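Local coordinates for extracellular ligand-binding receptor (Desulfitobacterium hafniense, PDB 4Q6B), which binds leucine and probably delivers it, perhaps with related amino acids, to an ABC transporter for uptake, at residues A[136-141]-A[167-172]; A[146-151]-A[212-217]; A[156-161]-A[200-205]; A[161-166]-A[174-179]. All coordinates share one frame; numbering follows the deposited sequence.

All four contacts belong to the lobe built on the mixed sheet, in the two-lobed fold of periplasmic binding proteins. Helix 153-168 is common to contacts 1, 3 and 4: the centres of contacts 3 and 4 are about 5 Å apart, and Asn160 of the one reaches Arg176 of the other. Contact 1 lies about 13 Å from contact 4, centre to centre, joined by a probable hydrogen bond from Ile171 N to Ala166 O. Contact 2 packs a helix on strand 144-149, a neighbour of the strands in contacts 3 and 4. Contacts 1 and 4 each hold a calcium ion; in contact 3 Leu158 comes within about 9 Å of the bound leucine, nearest atoms.

Contact 1: A[136-141]-A[167-172]; sequences YLAEQG and RAQGIT. With CA (calcium ion), chain D.
The carbonyl oxygen of Gly170, between Gln169 and Ile171 that both pack on Ala138, binds a calcium ion, Gly170 O lying 2.4 Å from the metal. Five waters complete the ligands seen around the ion, and one of them is also hydrogen-bonded to Thr172 OG1. Gly170 closes helix 153-168 with a Schellman motif: its positive phi takes the chain out of the helix, and its N bonds back to Arg167 O over 3.1 Å, while Ile171 N returns to Ala166 O. Helix 126-139 ends in the same way at Gly141, and the two helix ends meet side by side.

The methyl of Ala138 is the main point of contact, met by Gln169 and Ile171. Gln169 CB comes within 3.6 Å of Ala138 CB, a tight approach. Because Gln169 folds back on itself at chi2 (-64°), its amide oxygen also returns over the methyl, OE1 standing 3.7 Å from Ala138 CB without a hydrogen bond. Beside it, Ile171 brings in the end of its longer branch, with CD1 4.0 Å from Ala138 N; the same CD1 brushes Leu137 CB more loosely.

No hydrogen bond spans the two segments; what joins them is van der Waals packing round Ala138. Among the ligands seen here the calcium has one protein atom, a main-chain carbonyl oxygen, and water supplies the rest.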
loop_
_atom_site.group_PDB
_atom_site.type_symbol
_atom_site.label_atom_id
_atom_site.label_comp_id
_atom_site.label_asym_id
_atom_site.label_seq_id
_atom_site.Cartn_x
_atom_site.Cartn_y
_atom_site.Cartn_z
ATOM N N TYR A 136 -8.236 -16.327 4.704
ATOM C CA TYR A 136 -7.154 -17.288 4.523
ATOM C C TYR A 136 -6.866 -17.991 5.840
ATOM O O TYR A 136 -6.712 -19.223 5.887
ATOM C CB TYR A 136 -5.895 -16.572 4.024
ATOM C CG TYR A 136 -4.729 -17.532 3.894
ATOM C CD1 TYR A 136 -4.666 -18.439 2.849
ATOM C CD2 TYR A 136 -3.701 -17.537 4.845
ATOM C CE1 TYR A 136 -3.593 -19.316 2.739
ATOM C CE2 TYR A 136 -2.641 -18.405 4.737
ATOM C CZ TYR A 136 -2.591 -19.282 3.691
ATOM O OH TYR A 136 -1.527 -20.164 3.613
ATOM N N LEU A 137 -6.780 -17.204 6.915
ATOM C CA LEU A 137 -6.376 -17.782 8.206
ATOM C C LEU A 137 -7.426 -18.762 8.698
ATOM O O LEU A 137 -7.099 -19.838 9.233
ATOM C CB LEU A 137 -6.123 -16.680 9.230
ATOM C CG LEU A 137 -4.847 -15.877 8.912
ATOM C CD1 LEU A 137 -4.861 -14.630 9.813
ATOM C CD2 LEU A 137 -3.579 -16.734 9.145
ATOM N N ALA A 138 -8.696 -18.451 8.469
ATOM C CA ALA A 138 -9.724 -19.399 8.884
ATOM C C ALA A 138 -9.628 -20.670 8.045
ATOM O O ALA A 138 -9.811 -21.752 8.558
ATOM C CB ALA A 138 -11.100 -18.809 8.799
ATOM N N GLU A 139 -9.355 -20.553 6.752
ATOM C CA GLU A 139 -9.266 -21.788 5.955
ATOM C C GLU A 139 -8.050 -22.641 6.397
ATOM O O GLU A 139 -8.039 -23.896 6.279
ATOM C CB GLU A 139 -9.172 -21.415 4.496
ATOM C CG GLU A 139 -9.075 -22.652 3.563
ATOM C CD GLU A 139 -7.631 -23.044 3.262
ATOM O OE1 GLU A 139 -7.364 -24.266 3.046
ATOM O OE2 GLU A 139 -6.776 -22.120 3.225
ATOM N N GLN A 140 -7.034 -21.964 6.930
ATOM C CA GLN A 140 -5.856 -22.644 7.472
ATOM C C GLN A 140 -6.080 -23.247 8.861
ATOM O O GLN A 140 -5.214 -23.919 9.399
ATOM C CB GLN A 140 -4.622 -21.736 7.434
ATOM C CG GLN A 140 -4.221 -21.364 6.031
ATOM C CD GLN A 140 -3.719 -22.568 5.268
ATOM O OE1 GLN A 140 -2.714 -23.172 5.651
ATOM N NE2 GLN A 140 -4.426 -22.953 4.212
ATOM N N GLY A 141 -7.243 -23.037 9.448
ATOM C CA GLY A 141 -7.542 -23.728 10.706
ATOM C C GLY A 141 -7.308 -22.865 11.947
ATOM O O GLY A 141 -7.314 -23.392 13.064
ATOM N N ARG A 167 -13.969 -12.449 13.318
ATOM C CA ARG A 167 -15.129 -12.948 14.059
ATOM C C ARG A 167 -16.155 -13.592 13.127
ATOM O O ARG A 167 -16.737 -14.634 13.444
ATOM C CB ARG A 167 -15.749 -11.814 14.883
ATOM C CG ARG A 167 -17.073 -12.195 15.565
ATOM C CD ARG A 167 -17.737 -10.975 16.246
ATOM N NE ARG A 167 -16.845 -10.374 17.229
ATOM C CZ ARG A 167 -16.409 -9.113 17.186
ATOM N NH1 ARG A 167 -16.790 -8.299 16.201
ATOM N NH2 ARG A 167 -15.591 -8.666 18.139
ATOM N N ALA A 168 -16.333 -12.991 11.947
ATOM C CA ALA A 168 -17.241 -13.538 10.938
ATOM C C ALA A 168 -16.755 -14.867 10.365
ATOM O O ALA A 168 -17.540 -15.658 9.820
ATOM C CB ALA A 168 -17.427 -12.504 9.811
ATOM N N GLN A 169 -15.464 -15.133 10.492
ATOM C CA GLN A 169 -14.888 -16.399 10.058
ATOM C C GLN A 169 -14.877 -17.472 11.151
ATOM O O GLN A 169 -14.397 -18.565 10.935
ATOM C CB GLN A 169 -13.472 -16.200 9.542
ATOM C CG GLN A 169 -13.357 -15.347 8.304
ATOM C CD GLN A 169 -14.032 -15.980 7.115
ATOM O OE1 GLN A 169 -13.768 -17.115 6.784
ATOM N NE2 GLN A 169 -14.914 -15.239 6.476
ATOM N N GLY A 170 -15.377 -17.130 12.327
ATOM C CA GLY A 170 -15.359 -18.025 13.482
ATOM C C GLY A 170 -14.061 -18.006 14.268
ATOM O O GLY A 170 -13.790 -18.915 15.071
ATOM N N ILE A 171 -13.249 -16.983 14.059
ATOM C CA ILE A 171 -12.033 -16.801 14.867
ATOM C C ILE A 171 -12.309 -15.899 16.040
ATOM O O ILE A 171 -12.855 -14.787 15.879
ATOM C CB ILE A 171 -10.905 -16.213 13.985
ATOM C CG1 ILE A 171 -10.615 -17.157 12.812
ATOM C CG2 ILE A 171 -9.620 -15.959 14.780
ATOM C CD1 ILE A 171 -9.679 -16.512 11.782
ATOM N N THR A 172 -11.932 -16.364 17.246
ATOM C CA THR A 172 -12.094 -15.595 18.464
ATOM C C THR A 172 -10.777 -14.887 18.736
ATOM O O THR A 172 -9.712 -15.503 18.597
ATOM C CB THR A 172 -12.367 -16.561 19.627
ATOM O OG1 THR A 172 -13.568 -17.294 19.354
ATOM C CG2 THR A 172 -12.525 -15.818 20.943
HETATM CA CA CA D . -14.903 -20.650 16.281
HETATM O O HOH W 1 -13.120 -19.741 17.917
HETATM O O HOH W 2 -16.527 -18.388 16.828
HETATM O O HOH W 3 -13.914 -21.603 14.687
HETATM O O HOH W 4 -16.173 -20.852 18.443
HETATM O O HOH W 5 -14.167 -22.864 17.186
#

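Contact 2: A[146-151]-A[212-217]; sequences VIYYTD and TEFLVD
One face of the Phe214 ring carries Tyr148, whose CD2 stands 3.7 Å above the plane and displaced toward the rim. The two rings are inclined at 39° with their centroids 4.7 Å apart, an oblique pair. Tyr148 uses its CD2 and CE2 atoms. CE2 also meets the stem of the phenylalanine, lying 3.5 Å from Phe214 CB, which approaches the tyrosine ring at a slant.

The torsions account for the overlap. In both residues CG is anti to the main-chain nitrogen (chi1 178° in Tyr148, 173° in Phe214), so each ring is carried out from its backbone and the two side chains run alongside each other, pointing opposite ways. The contact is buried and apolar. Phe177, of the neighbouring strand 172-177, stacks on Tyr148 and also touches Phe214, and Leu186 of helix 183-195 adds to the packing round the latter. With an alanine in place of Phe214, the face on which Tyr148 rests would be gone, and a gap would probably open between strand 144-149 and helix 207-221.

Helix 207-221 thus lies on the opposite side of the sheet from helix 153-168, which meets Ile147 and Tyr149. A sheet sandwiched between helical layers is the three-layer alpha/beta architecture of a periplasmic binding protein lobe.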
loop_
_atom_site.group_PDB
_atom_site.type_symbol
_atom_site.label_atom_id
_atom_site.label_comp_id
_atom_site.label_asym_id
_atom_site.label_seq_id
_atom_site.Cartn_x
_atom_site.Cartn_y
_atom_site.Cartn_z
ATOM N N VAL A 146 -4.363 -13.809 18.862
ATOM C CA VAL A 146 -4.006 -12.620 19.663
ATOM C C VAL A 146 -3.700 -11.457 18.721
ATOM O O VAL A 146 -3.171 -11.671 17.646
ATOM C CB VAL A 146 -2.763 -12.898 20.561
ATOM C CG1 VAL A 146 -2.178 -11.610 21.180
ATOM C CG2 VAL A 146 -3.126 -13.854 21.721
ATOM N N ILE A 147 -4.027 -10.225 19.105
ATOM C CA ILE A 147 -3.704 -9.071 18.257
ATOM C C ILE A 147 -2.750 -8.168 19.035
ATOM O O ILE A 147 -3.070 -7.729 20.147
ATOM C CB ILE A 147 -4.962 -8.257 17.856
ATOM C CG1 ILE A 147 -5.893 -9.083 16.949
ATOM C CG2 ILE A 147 -4.576 -6.957 17.086
ATOM C CD1 ILE A 147 -7.214 -8.344 16.684
ATOM N N TYR A 148 -1.571 -7.894 18.464
ATOM C CA TYR A 148 -0.630 -6.904 19.033
ATOM C C TYR A 148 -0.835 -5.659 18.208
ATOM O O TYR A 148 -0.697 -5.710 16.989
ATOM C CB TYR A 148 0.820 -7.395 18.859
ATOM C CG TYR A 148 1.893 -6.446 19.354
ATOM C CD1 TYR A 148 1.772 -5.783 20.583
ATOM C CD2 TYR A 148 3.067 -6.274 18.634
ATOM C CE1 TYR A 148 2.802 -4.917 21.072
ATOM C CE2 TYR A 148 4.083 -5.450 19.092
ATOM C CZ TYR A 148 3.958 -4.779 20.317
ATOM O OH TYR A 148 4.948 -3.936 20.768
ATOM N N TYR A 149 -1.185 -4.539 18.825
ATOM C CA TYR A 149 -1.541 -3.384 18.000
ATOM C C TYR A 149 -0.919 -2.080 18.508
ATOM O O TYR A 149 -0.518 -2.010 19.660
ATOM C CB TYR A 149 -3.072 -3.238 17.900
ATOM C CG TYR A 149 -3.710 -2.822 19.186
ATOM C CD1 TYR A 149 -4.072 -1.487 19.416
ATOM C CD2 TYR A 149 -3.950 -3.753 20.183
ATOM C CE1 TYR A 149 -4.608 -1.097 20.619
ATOM C CE2 TYR A 149 -4.499 -3.373 21.382
ATOM C CZ TYR A 149 -4.838 -2.064 21.586
ATOM O OH TYR A 149 -5.395 -1.690 22.788
ATOM N N THR A 150 -0.815 -1.059 17.645
ATOM C CA THR A 150 -0.406 0.265 18.083
ATOM C C THR A 150 -1.636 1.032 18.547
ATOM O O THR A 150 -2.640 1.115 17.830
ATOM C CB THR A 150 0.285 1.046 16.958
ATOM O OG1 THR A 150 1.487 0.350 16.584
ATOM C CG2 THR A 150 0.639 2.459 17.411
ATOM N N ASP A 151 -1.570 1.585 19.752
ATOM C CA ASP A 151 -2.720 2.303 20.276
ATOM C C ASP A 151 -2.803 3.726 19.711
ATOM O O ASP A 151 -2.738 4.717 20.463
ATOM C CB ASP A 151 -2.711 2.301 21.811
ATOM C CG ASP A 151 -4.023 2.796 22.393
ATOM O OD1 ASP A 151 -5.024 2.778 21.640
ATOM O OD2 ASP A 151 -4.051 3.214 23.579
ATOM N N THR A 212 9.102 -4.957 14.118
ATOM C CA THR A 212 10.241 -5.853 13.950
ATOM C C THR A 212 10.825 -6.257 15.303
ATOM O O THR A 212 11.225 -7.423 15.501
ATOM C CB THR A 212 11.324 -5.209 13.081
ATOM O OG1 THR A 212 11.634 -3.911 13.594
ATOM C CG2 THR A 212 10.827 -5.060 11.668
ATOM N N GLU A 213 10.871 -5.301 16.236
ATOM C CA GLU A 213 11.280 -5.585 17.605
ATOM C C GLU A 213 10.463 -6.715 18.221
ATOM O O GLU A 213 11.028 -7.572 18.907
ATOM C CB GLU A 213 11.159 -4.358 18.513
ATOM C CG GLU A 213 12.226 -3.302 18.313
ATOM C CD GLU A 213 11.788 -2.287 17.261
ATOM O OE1 GLU A 213 10.750 -2.542 16.595
ATOM O OE2 GLU A 213 12.469 -1.241 17.105
ATOM N N PHE A 214 9.145 -6.702 18.009
ATOM C CA PHE A 214 8.306 -7.764 18.556
ATOM C C PHE A 214 8.657 -9.115 17.925
ATOM O O PHE A 214 8.735 -10.134 18.605
ATOM C CB PHE A 214 6.823 -7.478 18.314
ATOM C CG PHE A 214 5.926 -8.622 18.698
ATOM C CD1 PHE A 214 5.753 -8.958 20.041
ATOM C CD2 PHE A 214 5.271 -9.375 17.729
ATOM C CE1 PHE A 214 4.943 -10.025 20.412
ATOM C CE2 PHE A 214 4.452 -10.449 18.094
ATOM C CZ PHE A 214 4.296 -10.779 19.448
ATOM N N LEU A 215 8.880 -9.116 16.620
ATOM C CA LEU A 215 9.211 -10.343 15.898
ATOM C C LEU A 215 10.453 -10.992 16.511
ATOM O O LEU A 215 10.472 -12.191 16.863
ATOM C CB LEU A 215 9.446 -9.969 14.437
ATOM C CG LEU A 215 9.815 -10.990 13.379
ATOM C CD1 LEU A 215 8.760 -12.040 13.339
ATOM C CD2 LEU A 215 9.869 -10.273 12.039
ATOM N N VAL A 216 11.482 -10.178 16.697
ATOM C CA VAL A 216 12.723 -10.634 17.290
ATOM C C VAL A 216 12.499 -11.095 18.731
ATOM O O VAL A 216 13.015 -12.151 19.151
ATOM C CB VAL A 216 13.773 -9.511 17.238
ATOM C CG1 VAL A 216 14.971 -9.846 18.076
ATOM C CG2 VAL A 216 14.178 -9.285 15.775
ATOM N N ASP A 217 11.735 -10.310 19.495
ATOM C CA ASP A 217 11.500 -10.677 20.890
ATOM C C ASP A 217 10.687 -11.989 20.989
ATOM O O ASP A 217 10.962 -12.812 21.875
ATOM C CB ASP A 217 10.762 -9.577 21.657
ATOM C CG ASP A 217 11.632 -8.382 21.960
ATOM O OD1 ASP A 217 12.870 -8.483 21.877
ATOM O OD2 ASP A 217 11.065 -7.326 22.293
#

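Contact 3: A[156-161]-A[200-205]; sequences NGLANA and GIFIAK
Leu158 sets its branch point against the rim of Phe202, with CG 3.9 Å from Phe202 CZ and close to the plane of the ring. This is helix-on-sheet packing in the alpha/beta sandwich of a periplasmic binding protein lobe: helix 156-161 runs roughly antiparallel to strand 200-204, at 149°, with the axes 8.4 Å apart at their closest. The leucine and phenylalanine side chains cross at about a right angle. With CG anti to the main-chain nitrogen (chi1 174°), Leu158 can present both methyls to the strand: both also touch the ring at CZ, and CD2 in addition meets Ala204 CA at 4.1 Å.

Beyond this rim contact, Phe202 is stacked on Phe162, one turn further along the same helix, and touches Leu133 of helix 126-139. An alanine in place of the leucine would take away both methyls and would probably leave the phenylalanine ring without the leucine at its rim and a gap beside Ala204. The backbones come nearest at two alanines, Ala159 and Ala204, whose CA atoms are 5.7 Å apart. There the methyl of Ala204 meets the helix main chain itself, CB lying 4.1 Å from Ala159 N.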
loop_
_atom_site.group_PDB
_atom_site.type_symbol
_atom_site.label_atom_id
_atom_site.label_comp_id
_atom_site.label_asym_id
_atom_site.label_seq_id
_atom_site.Cartn_x
_atom_site.Cartn_y
_atom_site.Cartn_z
ATOM N N ASN A 156 -5.434 1.069 15.914
ATOM C CA ASN A 156 -6.757 0.680 16.370
ATOM C C ASN A 156 -7.612 0.324 15.160
ATOM O O ASN A 156 -8.391 -0.641 15.202
ATOM C CB ASN A 156 -7.404 1.797 17.186
ATOM C CG ASN A 156 -6.900 1.835 18.627
ATOM O OD1 ASN A 156 -5.970 2.576 18.959
ATOM N ND2 ASN A 156 -7.527 1.036 19.495
ATOM N N GLY A 157 -7.421 1.079 14.078
ATOM C CA GLY A 157 -8.150 0.865 12.840
ATOM C C GLY A 157 -7.998 -0.514 12.231
ATOM O O GLY A 157 -9.010 -1.188 11.935
ATOM N N LEU A 158 -6.749 -0.933 12.010
ATOM C CA LEU A 158 -6.456 -2.233 11.397
ATOM C C LEU A 158 -6.805 -3.388 12.340
ATOM O O LEU A 158 -7.263 -4.447 11.881
ATOM C CB LEU A 158 -4.985 -2.314 10.960
ATOM C CG LEU A 158 -4.466 -3.653 10.426
ATOM C CD1 LEU A 158 -5.245 -4.106 9.228
ATOM C CD2 LEU A 158 -3.034 -3.500 10.054
ATOM N N ALA A 159 -6.588 -3.178 13.647
ATOM C CA ALA A 159 -6.944 -4.148 14.685
ATOM C C ALA A 159 -8.450 -4.404 14.718
ATOM O O ALA A 159 -8.865 -5.576 14.766
ATOM C CB ALA A 159 -6.430 -3.697 16.115
ATOM N N ASN A 160 -9.254 -3.323 14.719
ATOM C CA ASN A 160 -10.706 -3.482 14.750
ATOM C C ASN A 160 -11.248 -4.115 13.460
ATOM O O ASN A 160 -12.149 -4.952 13.533
ATOM C CB ASN A 160 -11.419 -2.160 15.012
ATOM C CG ASN A 160 -11.175 -1.647 16.405
ATOM O OD1 ASN A 160 -10.818 -2.404 17.306
ATOM N ND2 ASN A 160 -11.365 -0.352 16.592
ATOM N N ALA A 161 -10.726 -3.686 12.311
ATOM C CA ALA A 161 -11.041 -4.370 11.031
ATOM C C ALA A 161 -10.730 -5.871 11.059
ATOM O O ALA A 161 -11.570 -6.722 10.696
ATOM C CB ALA A 161 -10.324 -3.701 9.848
ATOM N N GLY A 200 -2.280 -18.234 16.822
ATOM C CA GLY A 200 -1.672 -17.289 15.899
ATOM C C GLY A 200 -1.718 -15.897 16.465
ATOM O O GLY A 200 -2.565 -15.595 17.321
ATOM N N ILE A 201 -0.834 -15.039 15.965
ATOM C CA ILE A 201 -0.801 -13.620 16.333
ATOM C C ILE A 201 -0.885 -12.737 15.099
ATOM O O ILE A 201 -0.096 -12.914 14.138
ATOM C CB ILE A 201 0.488 -13.270 17.103
ATOM C CG1 ILE A 201 0.556 -14.082 18.371
ATOM C CG2 ILE A 201 0.500 -11.786 17.486
ATOM C CD1 ILE A 201 1.956 -14.094 19.066
ATOM N N PHE A 202 -1.825 -11.790 15.128
ATOM C CA PHE A 202 -1.883 -10.750 14.113
ATOM C C PHE A 202 -1.230 -9.480 14.670
ATOM O O PHE A 202 -1.615 -8.964 15.713
ATOM C CB PHE A 202 -3.317 -10.453 13.748
ATOM C CG PHE A 202 -3.445 -9.411 12.691
ATOM C CD1 PHE A 202 -2.932 -9.611 11.439
ATOM C CD2 PHE A 202 -4.011 -8.182 13.000
ATOM C CE1 PHE A 202 -3.011 -8.615 10.463
ATOM C CE2 PHE A 202 -4.113 -7.177 12.027
ATOM C CZ PHE A 202 -3.604 -7.397 10.759
ATOM N N ILE A 203 -0.231 -8.996 13.951
ATOM C CA ILE A 203 0.498 -7.813 14.343
ATOM C C ILE A 203 -0.030 -6.618 13.547
ATOM O O ILE A 203 0.211 -6.498 12.362
ATOM C CB ILE A 203 1.989 -8.007 14.049
ATOM C CG1 ILE A 203 2.501 -9.273 14.745
ATOM C CG2 ILE A 203 2.790 -6.786 14.463
ATOM C CD1 ILE A 203 3.830 -9.782 14.227
ATOM N N ALA A 204 -0.705 -5.723 14.247
ATOM C CA ALA A 204 -1.319 -4.546 13.663
ATOM C C ALA A 204 -0.451 -3.355 14.028
ATOM O O ALA A 204 -0.924 -2.311 14.430
ATOM C CB ALA A 204 -2.731 -4.364 14.162
ATOM N N LYS A 205 0.838 -3.594 13.984
ATOM C CA LYS A 205 1.846 -2.594 14.182
ATOM C C LYS A 205 2.657 -2.588 12.903
ATOM O O LYS A 205 2.893 -3.630 12.317
ATOM C CB LYS A 205 2.760 -2.993 15.337
ATOM C CG LYS A 205 2.287 -2.602 16.718
ATOM C CD LYS A 205 3.472 -2.305 17.631
ATOM C CE LYS A 205 3.238 -1.042 18.436
ATOM N NZ LYS A 205 2.815 -1.290 19.846
#

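Contact 4: A[161-166]-A[174-179]; sequences AFEDYA and VDRFNY. With CA (calcium ion), chain E.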
loop_
_atom_site.group_PDB
_atom_site.type_symbol
_atom_site.label_atom_id
_atom_site.label_comp_id
_atom_site.label_asym_id
_atom_site.label_seq_id
_atom_site.Cartn_x
_atom_site.Cartn_y
_atom_site.Cartn_z
ATOM N N ALA A 161 -10.726 -3.686 12.311
ATOM C CA ALA A 161 -11.041 -4.370 11.031
ATOM C C ALA A 161 -10.730 -5.871 11.059
ATOM O O ALA A 161 -11.570 -6.722 10.696
ATOM C CB ALA A 161 -10.324 -3.701 9.848
ATOM N N PHE A 162 -9.523 -6.224 11.482
ATOM C CA PHE A 162 -9.177 -7.633 11.543
ATOM C C PHE A 162 -10.068 -8.409 12.531
ATOM O O PHE A 162 -10.554 -9.515 12.216
ATOM C CB PHE A 162 -7.694 -7.877 11.840
ATOM C CG PHE A 162 -7.340 -9.338 11.828
ATOM C CD1 PHE A 162 -7.163 -10.016 10.631
ATOM C CD2 PHE A 162 -7.266 -10.061 13.019
ATOM C CE1 PHE A 162 -6.879 -11.377 10.625
ATOM C CE2 PHE A 162 -6.998 -11.435 13.042
ATOM C CZ PHE A 162 -6.796 -12.095 11.830
ATOM N N GLU A 163 -10.287 -7.844 13.712
ATOM C CA GLU A 163 -11.138 -8.519 14.704
ATOM C C GLU A 163 -12.554 -8.777 14.145
ATOM O O GLU A 163 -13.124 -9.852 14.311
ATOM C CB GLU A 163 -11.191 -7.682 16.010
ATOM C CG GLU A 163 -12.208 -8.222 17.012
ATOM C CD GLU A 163 -11.791 -8.028 18.475
ATOM O OE1 GLU A 163 -10.941 -7.151 18.761
ATOM O OE2 GLU A 163 -12.316 -8.774 19.337
ATOM N N ASP A 164 -13.121 -7.783 13.463
ATOM C CA ASP A 164 -14.473 -7.906 12.915
ATOM C C ASP A 164 -14.530 -8.955 11.808
ATOM O O ASP A 164 -15.407 -9.819 11.796
ATOM C CB ASP A 164 -14.972 -6.563 12.401
ATOM C CG ASP A 164 -15.183 -5.556 13.532
ATOM O OD1 ASP A 164 -15.331 -4.354 13.245
ATOM O OD2 ASP A 164 -15.165 -5.965 14.720
ATOM N N TYR A 165 -13.570 -8.928 10.892
ATOM C CA TYR A 165 -13.604 -9.970 9.856
ATOM C C TYR A 165 -13.268 -11.356 10.410
ATOM O O TYR A 165 -13.856 -12.368 9.983
ATOM C CB TYR A 165 -12.681 -9.610 8.702
ATOM C CG TYR A 165 -13.238 -8.519 7.863
ATOM C CD1 TYR A 165 -14.438 -8.689 7.162
ATOM C CD2 TYR A 165 -12.570 -7.309 7.730
ATOM C CE1 TYR A 165 -14.942 -7.668 6.369
ATOM C CE2 TYR A 165 -13.066 -6.290 6.944
ATOM C CZ TYR A 165 -14.247 -6.466 6.270
ATOM O OH TYR A 165 -14.763 -5.455 5.483
ATOM N N ALA A 166 -12.327 -11.421 11.356
ATOM C CA ALA A 166 -11.956 -12.713 11.955
ATOM C C ALA A 166 -13.173 -13.297 12.667
ATOM O O ALA A 166 -13.463 -14.471 12.518
ATOM C CB ALA A 166 -10.780 -12.538 12.933
ATOM N N VAL A 174 -8.619 -13.885 21.532
ATOM C CA VAL A 174 -8.551 -14.223 22.946
ATOM C C VAL A 174 -7.779 -13.177 23.765
ATOM O O VAL A 174 -7.909 -13.126 24.977
ATOM C CB VAL A 174 -7.955 -15.637 23.176
ATOM C CG1 VAL A 174 -8.819 -16.696 22.478
ATOM C CG2 VAL A 174 -6.489 -15.695 22.712
ATOM N N ASP A 175 -6.977 -12.339 23.103
ATOM C CA ASP A 175 -6.337 -11.237 23.830
ATOM C C ASP A 175 -5.902 -10.192 22.823
ATOM O O ASP A 175 -5.552 -10.519 21.711
ATOM C CB ASP A 175 -5.122 -11.730 24.631
ATOM C CG ASP A 175 -4.568 -10.680 25.608
ATOM O OD1 ASP A 175 -5.323 -9.766 26.070
ATOM O OD2 ASP A 175 -3.356 -10.805 25.959
ATOM N N ARG A 176 -5.949 -8.928 23.209
ATOM C CA ARG A 176 -5.323 -7.883 22.409
ATOM C C ARG A 176 -4.443 -7.098 23.373
ATOM O O ARG A 176 -4.738 -7.001 24.603
ATOM C CB ARG A 176 -6.377 -6.981 21.716
ATOM C CG ARG A 176 -7.052 -6.015 22.651
ATOM C CD ARG A 176 -7.662 -4.851 21.878
ATOM N NE ARG A 176 -8.487 -5.301 20.762
ATOM C CZ ARG A 176 -8.912 -4.498 19.783
ATOM N NH1 ARG A 176 -9.667 -4.980 18.797
ATOM N NH2 ARG A 176 -8.574 -3.217 19.784
ATOM N N PHE A 177 -3.300 -6.620 22.886
ATOM C CA PHE A 177 -2.345 -5.891 23.747
ATOM C C PHE A 177 -1.531 -4.906 22.916
ATOM O O PHE A 177 -1.417 -5.063 21.688
ATOM C CB PHE A 177 -1.429 -6.844 24.541
ATOM C CG PHE A 177 -0.347 -7.533 23.701
ATOM C CD1 PHE A 177 -0.675 -8.438 22.684
ATOM C CD2 PHE A 177 1.014 -7.269 23.929
ATOM C CE1 PHE A 177 0.333 -9.094 21.932
ATOM C CE2 PHE A 177 2.020 -7.926 23.175
ATOM C CZ PHE A 177 1.675 -8.819 22.164
ATOM N N ASN A 178 -0.998 -3.870 23.568
ATOM C CA ASN A 178 -0.262 -2.838 22.832
ATOM C C ASN A 178 1.099 -2.471 23.413
ATOM O O ASN A 178 1.819 -1.596 22.881
ATOM C CB ASN A 178 -1.122 -1.606 22.688
ATOM C CG ASN A 178 -1.474 -0.979 24.032
ATOM O OD1 ASN A 178 -2.605 -1.086 24.496
ATOM N ND2 ASN A 178 -0.515 -0.319 24.648
ATOM N N TYR A 179 1.452 -3.121 24.521
ATOM C CA TYR A 179 2.724 -2.844 25.178
ATOM C C TYR A 179 3.176 -4.040 25.990
ATOM O O TYR A 179 2.348 -4.679 26.644
ATOM C CB TYR A 179 2.605 -1.640 26.112
ATOM C CG TYR A 179 3.918 -1.239 26.771
ATOM C CD1 TYR A 179 4.901 -0.601 26.041
ATOM C CD2 TYR A 179 4.183 -1.501 28.129
ATOM C CE1 TYR A 179 6.102 -0.229 26.602
ATOM C CE2 TYR A 179 5.391 -1.128 28.699
ATOM C CZ TYR A 179 6.345 -0.508 27.937
ATOM O OH TYR A 179 7.536 -0.116 28.482
HETATM CA CA CA E . -5.251 -7.456 26.836
HETATM O O HOH W 6 -10.235 -7.801 21.739
HETATM O O HOH W 7 -3.122 -8.303 27.451
HETATM O O HOH W 8 -7.382 -7.909 25.765
HETATM O O HOH W 9 -3.902 -5.218 27.808
HETATM O O HOH W 10 -6.258 -5.438 26.846
HETATM O O HOH W 11 -6.096 -8.419 28.565
#
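Glu163 on helix 153-168 and Arg176 on strand 172-177 are 9.7 Å apart between their CA atoms, a span bridged here by two long side chains. Arg176 NH1 donates to Glu163 OE1 in a salt bridge of 2.5 Å, meeting the oxygen nearly in line with its C-O bond. The bond is fairly straight, at 154°; the carboxylate oxygen arrives at the edge of the guanidinium, near its plane, and the two flat groups are turned 36° apart. Arg176 has CG between its backbone N and carbonyl carbon (chi1 75°) and bends again at chi3, which brings NH1 to the glutamate. A water completes a ring, giving a proton to OE1 and taking one from Arg176 NE. The bridge ties helix to strand within the beta-alpha-beta unit formed by strand 144-149, helix 153-168 and strand 172-177. Asn160 OD1 accepts a second hydrogen bond from NH1. Meanwhile Arg176 O lies 2.3 Å from a calcium ion, whose other ligands are Asp175 OD1 and five waters.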